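Local coordinates for RegF protein (Neisseria gonorrhoeae, PDB 4HOJ) that binds glutathione and calcium ions and, as a glutathione-transferase homologue named stringent starvation protein A, probably serves in the stress response, at residues A[142-147]-A[178-183]; A[79-84]-A[147-152]; A[15-20]-A[156-161]; A[130-135]-A[172-177]. All blocks are in the same frame, centred on the assembly; numbering follows the deposited sequence.

Interaction 1. Residues A[142-147]-A[178-183]; sequences KYILGE and LKYAER. With CA (calcium ion), chain E.
Lys142 and Tyr180 bring their CA atoms to 7.0 Å where loop 142-147, folded into a type I turn from Tyr143 to Gly146, passes the flank of helix 175-185. One hydrogen bond spans the gap: Arg183 NH2 donates to Lys142 O over 2.7 Å, with 152° at the hydrogen. The donor sits in the carbonyl plane on a lone pair, and the oxygen lies close to the guanidinium plane, so both groups are well oriented. The same oxygen touches the edge of the Tyr180 ring, 3.3 Å from CD1. The CG methylene of Lys142 crosses the arginine obliquely, 3.8 Å from Arg183 NE, a nitrogen buried here with no partner in the model. The lysine chain bends only at its end (chi4 -103°), and NZ donates to Tyr143 OH at 2.8 Å.

Topologically, this is a loop of the all-helical C-terminal domain of a glutathione transferase fold, running between helices 117-134 and 151-161 and touching both helix 151-161 and helix 175-185. Asp153 of helix 151-161 secures it: its OD1 is hydrogen-bonded to both Ile144 N and Tyr180 OH. Ile144 crosses the end of the tyrosine at about a right angle, with CG1 and CD1 each 3.2 Å from Tyr180 OH, a tight fit. CG1 is also 3.6 Å from Tyr180 CZ.

The far side of helix 175-185 faces a calcium ion, bound by Glu182 OE2 at 2.4 Å and by a water molecule; Leu178 borders the site. Glu182 OE1 makes a salt bridge to Arg202.

Interaction 2. Residues A[79-84]-A[147-152]; sequences PQLMPG and EDFSMI
Leu81 O accepts a hydrogen bond from Met151 N at 2.7 Å, the one polar link between the linker 79-84 and the start of helix 151-161. The angle at the hydrogen is 147°, and the donor lies in the carbonyl plane. Backbones are close here: the CA atoms of Leu81 and Ser150 are 4.7 Å apart.

Apolar contacts accompany that bond. Leu81 and Phe149 run side by side, pointing the same way, with Leu81 CD2 3.8 Å from Phe149 CE2. The CB of Leu81 also meets the terminal methyl of Met151, which curls through two bent torsions. Met82 starts away from helix 151-161, but a chi2 of -79° swings its sulfur back, so that SD lies 3.6 Å from Met151 CB and 4.2 Å from Ile152 CD1.

A second shell fixes the helix end. Ser150 occupies the N-cap and its OG accepts from Ile152 N at 3.1 Å. Asp153 OD2 is hydrogen-bonded to Ser150 N, the aspartate arm of the Ser-X-X-Asp N-capping box known at this helix in glutathione transferases. On the linker side, Asp73 OD1 of helix 65-75 holds Leu81 N. Across from it, on the helix-side segment, Phe149 makes a cation-pi contact with Arg187.

The first amides of a helix lack acceptors in their own helix; here Ser150 OG takes Ile152 N and Leu81 O takes Met151 N. The second of these bonds ties the helix start to the passage between the two domains, within a buried, largely apolar setting of leucine and methionine side chains.

Interaction 3. Residues A[15-20]-A[156-161]; sequences SHRCRF and LAPLLW
Pro158 packs into the angle between His16 and Arg17, where helix 13-25 of the thioredoxin-like domain meets helix 151-161. The segment axes approach to 8.7 Å and their directions differ by 119°. No hydrogen bond joins the segments, so the contact rests on shape and ring interactions.

The tight part is the proline. Its CG stands over the His16 face in a CH-pi contact, 4.1 Å from the ring centroid and 27° off the normal, and its CB is 3.5 Å from His16 ND1. Pro158 CG also lies 3.7 Å from Arg17 CG, where the two side chains cross at about a right angle. The proline has no N-H to give its own helix, and Leu159 N bonds only weakly to Leu156 O; the helix is kinked just there. Nearly as close is Phe20 CE2, 3.7 Å from Ala157 CB; the CB of Phe20 points toward helix 151-161.

The looser part lies toward Trp161. The imidazole turns its edge to the indole face in an offset T-shaped pair, planes at 88°, but the nearest atoms, His16 CE1 and Trp161 CD1, are 4.2 Å apart. His16 ND1 is hydrogen-bonded to Arg162 NH1, and Trp161 NE1 to Glu198 O. All the touching residues are buried.

Arg17 extends past the contact to Ala155 O, Glu100 and Ser65, the last two lining the glutathione pocket. Around the contact, Cys18 leans on strand 5-8 and helix 65-75, while Leu160 packs on helix 175-185.

Interaction 4. Residues A[130-135]-A[172-177]; sequences GLTMLS and KSAAPL
Ser135, near the end of helix 117-134, supplies the direct polar bond: its OG accepts from Leu177 N at 3.2 Å, with 140° at the hydrogen. A chi1 of 173° sets that oxygen anti to its own backbone N, and it meets the first turn of helix 175-185. The N-cap residue there is Ala174, whose methyl cannot accept a bond, and Ser135, at the end of segment 130-135, accepts from one of the opening amides.

Water makes the second polar link. One molecule donates to Thr132 O at 2.9 Å and shares a hydrogen bond of 2.6 Å with Ser173 OG, on an exposed residue. The Thr132 hydroxyl is engaged with Gly128 O and with Gly171 N, the latter tying helix 117-134 to the loop before residue 172.

Van der Waals contacts fill in the rest. Leu177 CD2 reaches 3.7 Å from Leu131 CB, and its CB lies 3.5 Å from Ser135 OG. Ala174 turns its methyl toward segment 130-135, 3.9 Å from Ser135 CB, and Thr132 CG2 meets Ser173 OG at 3.5 Å.

The contact lies within the C-terminal domain, joining the last turn of helix 117-134 to the first turn of helix 175-185. Beside it, Leu131 packs on Leu103, Leu163 and Leu170, residues of the loops that run between the helices of this bundle.

Helix 151-161 is the hub: interaction 2 engages its start, interaction 3 its middle and end, interaction 1 meets it through loop 142-147 and helix 175-185, and interaction 4 through Leu131 and Leu177. Tyr143 CD2 and Phe149 N (3.3 Å) join interactions 1 and 2; Ile144 CD1 and Leu156 CD2 (3.5 Å) join 1 and 3. Phe149 CZ and Phe20 CZ, 3.6 Å apart, link 2 and 3. Interactions 1 and 4 share helix 175-185: Glu182 of the former binds calcium, and the Leu177 side chain of the latter is about 8 Å from the ion. Interaction 3 is nearest the pocket, with the side chain of Arg17 about 4 Å from the bound glutathione; the side chain of Met151 is about 12 Å from a bound glutathione.

Interaction 1. Residues A[142-147]-A[178-183]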
# COMPACT_ATOMS: atom_id res chain seq x y z
N LYS A 142 -19.73 13.20 8.03
CA LYS A 142 -19.55 14.26 7.02
C LYS A 142 -18.48 13.86 6.02
O LYS A 142 -18.63 14.11 4.81
CB LYS A 142 -19.15 15.59 7.69
CG LYS A 142 -19.10 16.84 6.77
CD LYS A 142 -19.22 18.16 7.60
CE LYS A 142 -18.85 19.43 6.79
NZ LYS A 142 -17.47 19.95 7.14
N TYR A 143 -17.41 13.23 6.50
CA TYR A 143 -16.34 12.79 5.60
C TYR A 143 -16.12 11.30 5.84
O TYR A 143 -16.70 10.73 6.77
CB TYR A 143 -15.06 13.58 5.87
CG TYR A 143 -15.26 15.06 5.65
CD1 TYR A 143 -15.15 15.60 4.40
CD2 TYR A 143 -15.56 15.88 6.72
CE1 TYR A 143 -15.37 16.96 4.20
CE2 TYR A 143 -15.77 17.25 6.54
CZ TYR A 143 -15.66 17.77 5.28
OH TYR A 143 -15.85 19.12 5.06
N ILE A 144 -15.27 10.67 5.03
CA ILE A 144 -15.15 9.22 5.12
C ILE A 144 -14.68 8.73 6.51
O ILE A 144 -15.18 7.71 6.99
CB ILE A 144 -14.28 8.63 4.00
CG1 ILE A 144 -14.82 9.04 2.65
CG2 ILE A 144 -14.34 7.11 4.03
CD1 ILE A 144 -13.93 8.57 1.55
N LEU A 145 -13.76 9.43 7.16
CA LEU A 145 -13.27 8.96 8.46
C LEU A 145 -13.99 9.57 9.65
O LEU A 145 -13.72 9.23 10.81
CB LEU A 145 -11.78 9.22 8.62
CG LEU A 145 -10.89 8.50 7.61
CD1 LEU A 145 -9.45 8.68 8.07
CD2 LEU A 145 -11.24 7.02 7.53
N GLY A 146 -14.93 10.46 9.39
CA GLY A 146 -15.57 11.13 10.51
C GLY A 146 -15.89 12.57 10.18
O GLY A 146 -16.18 12.91 9.04
N GLU A 147 -15.83 13.44 11.17
CA GLU A 147 -16.30 14.78 10.87
C GLU A 147 -15.19 15.65 10.27
O GLU A 147 -15.45 16.78 9.89
CB GLU A 147 -16.93 15.41 12.11
CG GLU A 147 -16.02 15.37 13.25
CD GLU A 147 -16.65 15.88 14.60
OE1 GLU A 147 -17.89 15.81 14.89
OE2 GLU A 147 -15.83 16.40 15.39
N LEU A 178 -23.57 10.61 -2.87
CA LEU A 178 -23.54 11.67 -3.88
C LEU A 178 -23.59 13.07 -3.22
O LEU A 178 -22.95 14.00 -3.72
CB LEU A 178 -24.71 11.51 -4.86
CG LEU A 178 -24.59 10.26 -5.75
CD1 LEU A 178 -25.79 10.17 -6.67
CD2 LEU A 178 -23.33 10.29 -6.55
N LYS A 179 -24.30 13.19 -2.11
CA LYS A 179 -24.33 14.46 -1.39
C LYS A 179 -22.94 14.75 -0.81
O LYS A 179 -22.43 15.87 -0.91
CB LYS A 179 -25.40 14.45 -0.28
CG LYS A 179 -25.34 15.68 0.63
CD LYS A 179 -26.56 15.87 1.49
CE LYS A 179 -26.34 17.00 2.49
NZ LYS A 179 -27.62 17.52 3.03
N TYR A 180 -22.33 13.72 -0.21
CA TYR A 180 -20.93 13.81 0.20
C TYR A 180 -20.00 14.23 -0.95
O TYR A 180 -19.15 15.12 -0.76
CB TYR A 180 -20.46 12.48 0.84
CG TYR A 180 -18.96 12.23 0.80
CD1 TYR A 180 -18.11 12.72 1.81
CD2 TYR A 180 -18.39 11.51 -0.25
CE1 TYR A 180 -16.76 12.49 1.77
CE2 TYR A 180 -17.05 11.28 -0.28
CZ TYR A 180 -16.24 11.77 0.71
OH TYR A 180 -14.88 11.53 0.66
N ALA A 181 -20.14 13.61 -2.11
CA ALA A 181 -19.25 13.94 -3.21
C ALA A 181 -19.41 15.43 -3.53
O ALA A 181 -18.40 16.08 -3.76
CB ALA A 181 -19.56 13.12 -4.42
N GLU A 182 -20.63 15.95 -3.59
CA GLU A 182 -20.81 17.40 -3.83
C GLU A 182 -20.11 18.30 -2.80
O GLU A 182 -19.55 19.36 -3.17
CB GLU A 182 -22.30 17.76 -3.96
CG GLU A 182 -22.98 17.10 -5.15
CD GLU A 182 -22.23 17.27 -6.48
OE1 GLU A 182 -21.80 18.40 -6.83
OE2 GLU A 182 -22.08 16.24 -7.19
N ARG A 183 -20.08 17.90 -1.54
CA ARG A 183 -19.33 18.67 -0.55
C ARG A 183 -17.84 18.67 -0.86
O ARG A 183 -17.22 19.73 -0.75
CB ARG A 183 -19.59 18.15 0.85
CG ARG A 183 -20.88 18.73 1.43
CD ARG A 183 -20.95 18.56 2.94
NE ARG A 183 -20.53 17.21 3.32
CZ ARG A 183 -21.34 16.16 3.35
NH1 ARG A 183 -22.63 16.30 3.05
NH2 ARG A 183 -20.88 14.98 3.69
CA CA E . -22.61 13.98 -6.65
O HOH W 1 -22.27 13.02 -8.88

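Interaction 2. Residues A[79-84]-A[147-152]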
# COMPACT_ATOMS: atom_id res chain seq x y z
N PRO A 79 -1.88 22.36 6.53
CA PRO A 79 -2.85 21.68 7.40
C PRO A 79 -2.70 20.15 7.33
O PRO A 79 -2.51 19.60 6.25
CB PRO A 79 -4.19 22.04 6.76
CG PRO A 79 -3.87 22.28 5.33
CD PRO A 79 -2.53 22.94 5.34
N GLN A 80 -2.84 19.45 8.45
CA GLN A 80 -2.77 17.98 8.46
C GLN A 80 -3.91 17.30 7.71
O GLN A 80 -5.08 17.62 7.92
CB GLN A 80 -2.76 17.45 9.90
CG GLN A 80 -1.69 18.08 10.78
CD GLN A 80 -2.02 18.02 12.28
OE1 GLN A 80 -3.19 18.15 12.68
NE2 GLN A 80 -0.99 17.84 13.09
N LEU A 81 -3.57 16.39 6.81
CA LEU A 81 -4.59 15.68 6.07
C LEU A 81 -4.85 14.31 6.66
O LEU A 81 -5.62 13.56 6.16
CB LEU A 81 -4.27 15.64 4.54
CG LEU A 81 -4.40 17.01 3.88
CD1 LEU A 81 -4.04 16.95 2.41
CD2 LEU A 81 -5.81 17.53 4.09
N MET A 82 -4.25 14.00 7.81
CA MET A 82 -4.58 12.77 8.52
C MET A 82 -4.90 13.09 9.97
O MET A 82 -4.36 14.02 10.54
CB MET A 82 -3.42 11.77 8.45
CG MET A 82 -2.99 11.31 7.05
SD MET A 82 -4.07 10.04 6.34
CE MET A 82 -3.00 8.54 6.48
N PRO A 83 -5.71 12.24 10.64
CA PRO A 83 -5.89 12.35 12.11
C PRO A 83 -4.58 12.12 12.83
O PRO A 83 -3.68 11.53 12.24
CB PRO A 83 -6.87 11.23 12.43
CG PRO A 83 -6.89 10.33 11.20
CD PRO A 83 -6.57 11.20 10.05
N GLY A 84 -4.45 12.59 14.06
CA GLY A 84 -3.26 12.29 14.85
C GLY A 84 -3.30 10.94 15.53
O GLY A 84 -2.26 10.39 15.93
N GLU A 147 -15.83 13.44 11.17
CA GLU A 147 -16.30 14.78 10.87
C GLU A 147 -15.19 15.65 10.27
O GLU A 147 -15.45 16.78 9.89
CB GLU A 147 -16.93 15.41 12.11
CG GLU A 147 -16.02 15.37 13.25
CD GLU A 147 -16.65 15.88 14.60
OE1 GLU A 147 -17.89 15.81 14.89
OE2 GLU A 147 -15.83 16.40 15.39
N ASP A 148 -13.98 15.10 10.11
CA ASP A 148 -12.87 15.85 9.51
C ASP A 148 -12.41 15.33 8.13
O ASP A 148 -12.16 14.15 7.94
CB ASP A 148 -11.66 15.89 10.44
CG ASP A 148 -12.01 16.49 11.78
OD1 ASP A 148 -12.36 17.67 11.80
OD2 ASP A 148 -11.98 15.75 12.77
N PHE A 149 -12.27 16.25 7.20
CA PHE A 149 -11.72 15.97 5.86
C PHE A 149 -10.35 15.37 6.00
O PHE A 149 -9.54 15.82 6.80
CB PHE A 149 -11.62 17.30 5.12
CG PHE A 149 -10.99 17.19 3.75
CD1 PHE A 149 -11.70 16.65 2.70
CD2 PHE A 149 -9.68 17.63 3.52
CE1 PHE A 149 -11.12 16.58 1.42
CE2 PHE A 149 -9.09 17.57 2.25
CZ PHE A 149 -9.81 17.02 1.20
N SER A 150 -10.04 14.36 5.17
CA SER A 150 -8.74 13.69 5.26
C SER A 150 -8.24 13.22 3.94
O SER A 150 -8.93 13.32 2.91
CB SER A 150 -8.75 12.45 6.19
OG SER A 150 -9.47 11.39 5.58
N MET A 151 -7.02 12.67 3.98
CA MET A 151 -6.39 12.11 2.77
C MET A 151 -7.23 10.98 2.18
O MET A 151 -7.15 10.67 0.99
CB MET A 151 -5.04 11.53 3.18
CG MET A 151 -4.31 11.10 1.96
SD MET A 151 -3.77 12.59 1.14
CE MET A 151 -2.31 12.94 2.12
N ILE A 152 -8.04 10.35 3.01
CA ILE A 152 -8.90 9.31 2.50
C ILE A 152 -9.96 9.85 1.53
O ILE A 152 -10.26 9.27 0.48
CB ILE A 152 -9.47 8.40 3.65
CG1 ILE A 152 -8.43 8.08 4.76
CG2 ILE A 152 -10.03 7.13 3.03
CD1 ILE A 152 -7.04 7.75 4.42

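Interaction 3. Residues A[15-20]-A[156-161]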
# COMPACT_ATOMS: atom_id res chain seq x y z
N SER A 15 -3.19 11.11 -10.86
CA SER A 15 -2.56 12.45 -10.83
C SER A 15 -3.48 13.50 -10.16
O SER A 15 -3.00 14.40 -9.46
CB SER A 15 -2.26 12.93 -12.28
OG SER A 15 -1.30 12.04 -12.91
N HIS A 16 -4.77 13.36 -10.41
CA HIS A 16 -5.76 14.25 -9.84
C HIS A 16 -5.68 14.21 -8.30
O HIS A 16 -5.73 15.25 -7.63
CB HIS A 16 -7.12 13.81 -10.38
CG HIS A 16 -8.23 14.75 -10.08
ND1 HIS A 16 -9.51 14.46 -10.50
CD2 HIS A 16 -8.30 15.91 -9.36
CE1 HIS A 16 -10.32 15.44 -10.11
NE2 HIS A 16 -9.61 16.33 -9.40
N ARG A 17 -5.44 13.02 -7.72
CA ARG A 17 -5.34 12.93 -6.25
C ARG A 17 -4.20 13.81 -5.78
O ARG A 17 -4.34 14.55 -4.78
CB ARG A 17 -4.99 11.50 -5.77
CG ARG A 17 -5.98 10.44 -6.06
CD ARG A 17 -5.39 9.09 -5.63
NE ARG A 17 -6.41 8.04 -5.53
CZ ARG A 17 -6.09 6.76 -5.38
NH1 ARG A 17 -4.81 6.33 -5.50
NH2 ARG A 17 -7.08 5.91 -5.18
N CYS A 18 -3.05 13.74 -6.47
CA CYS A 18 -1.87 14.49 -6.03
C CYS A 18 -2.05 15.98 -6.25
O CYS A 18 -1.68 16.79 -5.39
CB CYS A 18 -0.64 13.99 -6.77
SG CYS A 18 -0.30 12.23 -6.53
N ARG A 19 -2.68 16.40 -7.34
CA ARG A 19 -3.00 17.81 -7.56
C ARG A 19 -3.91 18.32 -6.46
O ARG A 19 -3.69 19.42 -5.95
CB ARG A 19 -3.60 18.00 -8.99
CG ARG A 19 -2.53 17.87 -10.08
CD ARG A 19 -3.16 18.10 -11.45
NE ARG A 19 -3.59 16.88 -12.12
CZ ARG A 19 -4.86 16.52 -12.36
NH1 ARG A 19 -5.12 15.48 -13.20
NH2 ARG A 19 -5.86 17.18 -11.85
N PHE A 20 -4.88 17.50 -6.06
CA PHE A 20 -5.79 17.91 -4.99
C PHE A 20 -5.00 18.16 -3.68
O PHE A 20 -5.16 19.20 -3.04
CB PHE A 20 -6.85 16.82 -4.89
CG PHE A 20 -8.02 17.14 -3.97
CD1 PHE A 20 -8.23 18.38 -3.39
CD2 PHE A 20 -8.93 16.10 -3.72
CE1 PHE A 20 -9.36 18.59 -2.57
CE2 PHE A 20 -10.04 16.28 -2.93
CZ PHE A 20 -10.26 17.54 -2.32
N LEU A 156 -10.33 9.15 -2.82
CA LEU A 156 -11.54 8.72 -3.48
C LEU A 156 -12.11 9.78 -4.44
O LEU A 156 -12.76 9.43 -5.42
CB LEU A 156 -12.57 8.43 -2.39
CG LEU A 156 -13.96 7.99 -2.89
CD1 LEU A 156 -13.88 6.71 -3.75
CD2 LEU A 156 -14.88 7.76 -1.68
N ALA A 157 -11.82 11.06 -4.21
CA ALA A 157 -12.53 12.14 -4.90
C ALA A 157 -12.41 12.03 -6.43
O ALA A 157 -13.38 12.30 -7.10
CB ALA A 157 -12.01 13.51 -4.38
N PRO A 158 -11.26 11.72 -7.02
CA PRO A 158 -11.22 11.66 -8.50
C PRO A 158 -12.12 10.63 -9.10
O PRO A 158 -12.58 10.83 -10.25
CB PRO A 158 -9.76 11.38 -8.80
CG PRO A 158 -9.03 11.99 -7.54
CD PRO A 158 -9.92 11.51 -6.44
N LEU A 159 -12.38 9.53 -8.40
CA LEU A 159 -13.35 8.55 -8.89
C LEU A 159 -14.76 9.09 -8.83
O LEU A 159 -15.49 9.01 -9.81
CB LEU A 159 -13.22 7.25 -8.12
CG LEU A 159 -14.35 6.22 -8.35
CD1 LEU A 159 -14.45 5.90 -9.84
CD2 LEU A 159 -14.04 4.97 -7.55
N LEU A 160 -15.12 9.69 -7.73
CA LEU A 160 -16.48 10.27 -7.66
C LEU A 160 -16.70 11.38 -8.67
O LEU A 160 -17.79 11.49 -9.22
CB LEU A 160 -16.75 10.79 -6.21
CG LEU A 160 -16.57 9.71 -5.13
CD1 LEU A 160 -16.90 10.29 -3.74
CD2 LEU A 160 -17.47 8.56 -5.44
N TRP A 161 -15.65 12.17 -8.97
CA TRP A 161 -15.79 13.20 -9.99
C TRP A 161 -16.13 12.58 -11.34
O TRP A 161 -16.83 13.21 -12.13
CB TRP A 161 -14.45 13.93 -10.07
CG TRP A 161 -14.49 15.05 -11.06
CD1 TRP A 161 -13.87 15.06 -12.27
CD2 TRP A 161 -15.21 16.30 -10.96
NE1 TRP A 161 -14.18 16.22 -12.96
CE2 TRP A 161 -14.96 17.01 -12.16
CE3 TRP A 161 -16.04 16.87 -9.99
CZ2 TRP A 161 -15.53 18.26 -12.41
CZ3 TRP A 161 -16.57 18.13 -10.23
CH2 TRP A 161 -16.31 18.80 -11.43

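Interaction 4. Residues A[130-135]-A[172-177]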
# COMPACT_ATOMS: atom_id res chain seq x y z
N GLY A 130 -19.75 -1.45 -5.63
CA GLY A 130 -18.87 -1.13 -4.52
C GLY A 130 -19.19 0.18 -3.86
O GLY A 130 -19.24 0.27 -2.61
N LEU A 131 -19.40 1.22 -4.65
CA LEU A 131 -19.73 2.53 -4.11
C LEU A 131 -21.10 2.49 -3.45
O LEU A 131 -21.28 3.15 -2.42
CB LEU A 131 -19.68 3.60 -5.21
CG LEU A 131 -18.25 3.91 -5.69
CD1 LEU A 131 -18.26 4.90 -6.86
CD2 LEU A 131 -17.31 4.42 -4.62
N THR A 132 -22.05 1.76 -4.02
CA THR A 132 -23.39 1.67 -3.45
C THR A 132 -23.28 1.05 -2.07
O THR A 132 -23.94 1.49 -1.13
CB THR A 132 -24.37 0.90 -4.37
OG1 THR A 132 -24.48 1.61 -5.61
CG2 THR A 132 -25.75 0.79 -3.72
N MET A 133 -22.43 0.05 -1.92
CA MET A 133 -22.38 -0.63 -0.64
C MET A 133 -21.68 0.22 0.40
O MET A 133 -22.01 0.13 1.59
CB MET A 133 -21.75 -2.01 -0.76
CG MET A 133 -22.55 -2.92 -1.66
SD MET A 133 -21.68 -4.46 -1.97
CE MET A 133 -21.16 -4.86 -0.31
N LEU A 134 -20.71 1.02 -0.05
CA LEU A 134 -19.98 1.92 0.81
C LEU A 134 -20.79 3.14 1.25
O LEU A 134 -20.48 3.74 2.26
CB LEU A 134 -18.66 2.33 0.15
CG LEU A 134 -17.72 1.13 0.07
CD1 LEU A 134 -16.54 1.44 -0.82
CD2 LEU A 134 -17.26 0.66 1.46
N SER A 135 -21.84 3.47 0.51
CA SER A 135 -22.56 4.70 0.77
C SER A 135 -23.04 4.92 2.22
O SER A 135 -22.88 6.01 2.76
CB SER A 135 -23.69 4.92 -0.25
OG SER A 135 -24.47 6.04 0.14
N LYS A 172 -30.28 4.03 -5.87
CA LYS A 172 -30.91 5.19 -5.24
C LYS A 172 -30.54 5.31 -3.75
O LYS A 172 -30.60 6.39 -3.16
CB LYS A 172 -32.43 5.15 -5.43
CG LYS A 172 -32.87 5.38 -6.87
CD LYS A 172 -33.64 6.69 -7.02
CE LYS A 172 -33.91 7.03 -8.48
NZ LYS A 172 -32.66 7.42 -9.21
N SER A 173 -30.14 4.19 -3.16
CA SER A 173 -29.71 4.16 -1.77
C SER A 173 -28.40 4.91 -1.56
O SER A 173 -28.02 5.20 -0.42
CB SER A 173 -29.54 2.71 -1.31
OG SER A 173 -28.51 2.09 -2.07
N ALA A 174 -27.71 5.20 -2.66
CA ALA A 174 -26.42 5.88 -2.60
C ALA A 174 -26.54 7.40 -2.66
O ALA A 174 -25.52 8.09 -2.83
CB ALA A 174 -25.49 5.37 -3.69
N ALA A 175 -27.74 7.93 -2.50
CA ALA A 175 -27.89 9.38 -2.40
C ALA A 175 -26.93 10.04 -1.39
O ALA A 175 -26.33 11.07 -1.72
CB ALA A 175 -29.34 9.78 -2.12
N PRO A 176 -26.73 9.42 -0.21
CA PRO A 176 -25.79 10.03 0.76
C PRO A 176 -24.36 10.15 0.24
O PRO A 176 -23.72 11.17 0.49
CB PRO A 176 -25.85 9.06 1.95
CG PRO A 176 -27.24 8.57 1.92
CD PRO A 176 -27.55 8.38 0.46
N LEU A 177 -23.88 9.14 -0.48
CA LEU A 177 -22.57 9.23 -1.11
C LEU A 177 -22.51 10.40 -2.11
O LEU A 177 -21.49 11.10 -2.22
CB LEU A 177 -22.25 7.92 -1.80
CG LEU A 177 -20.90 7.91 -2.51
CD1 LEU A 177 -19.78 8.02 -1.49
CD2 LEU A 177 -20.75 6.68 -3.41
O HOH W 2 -26.58 2.22 -0.30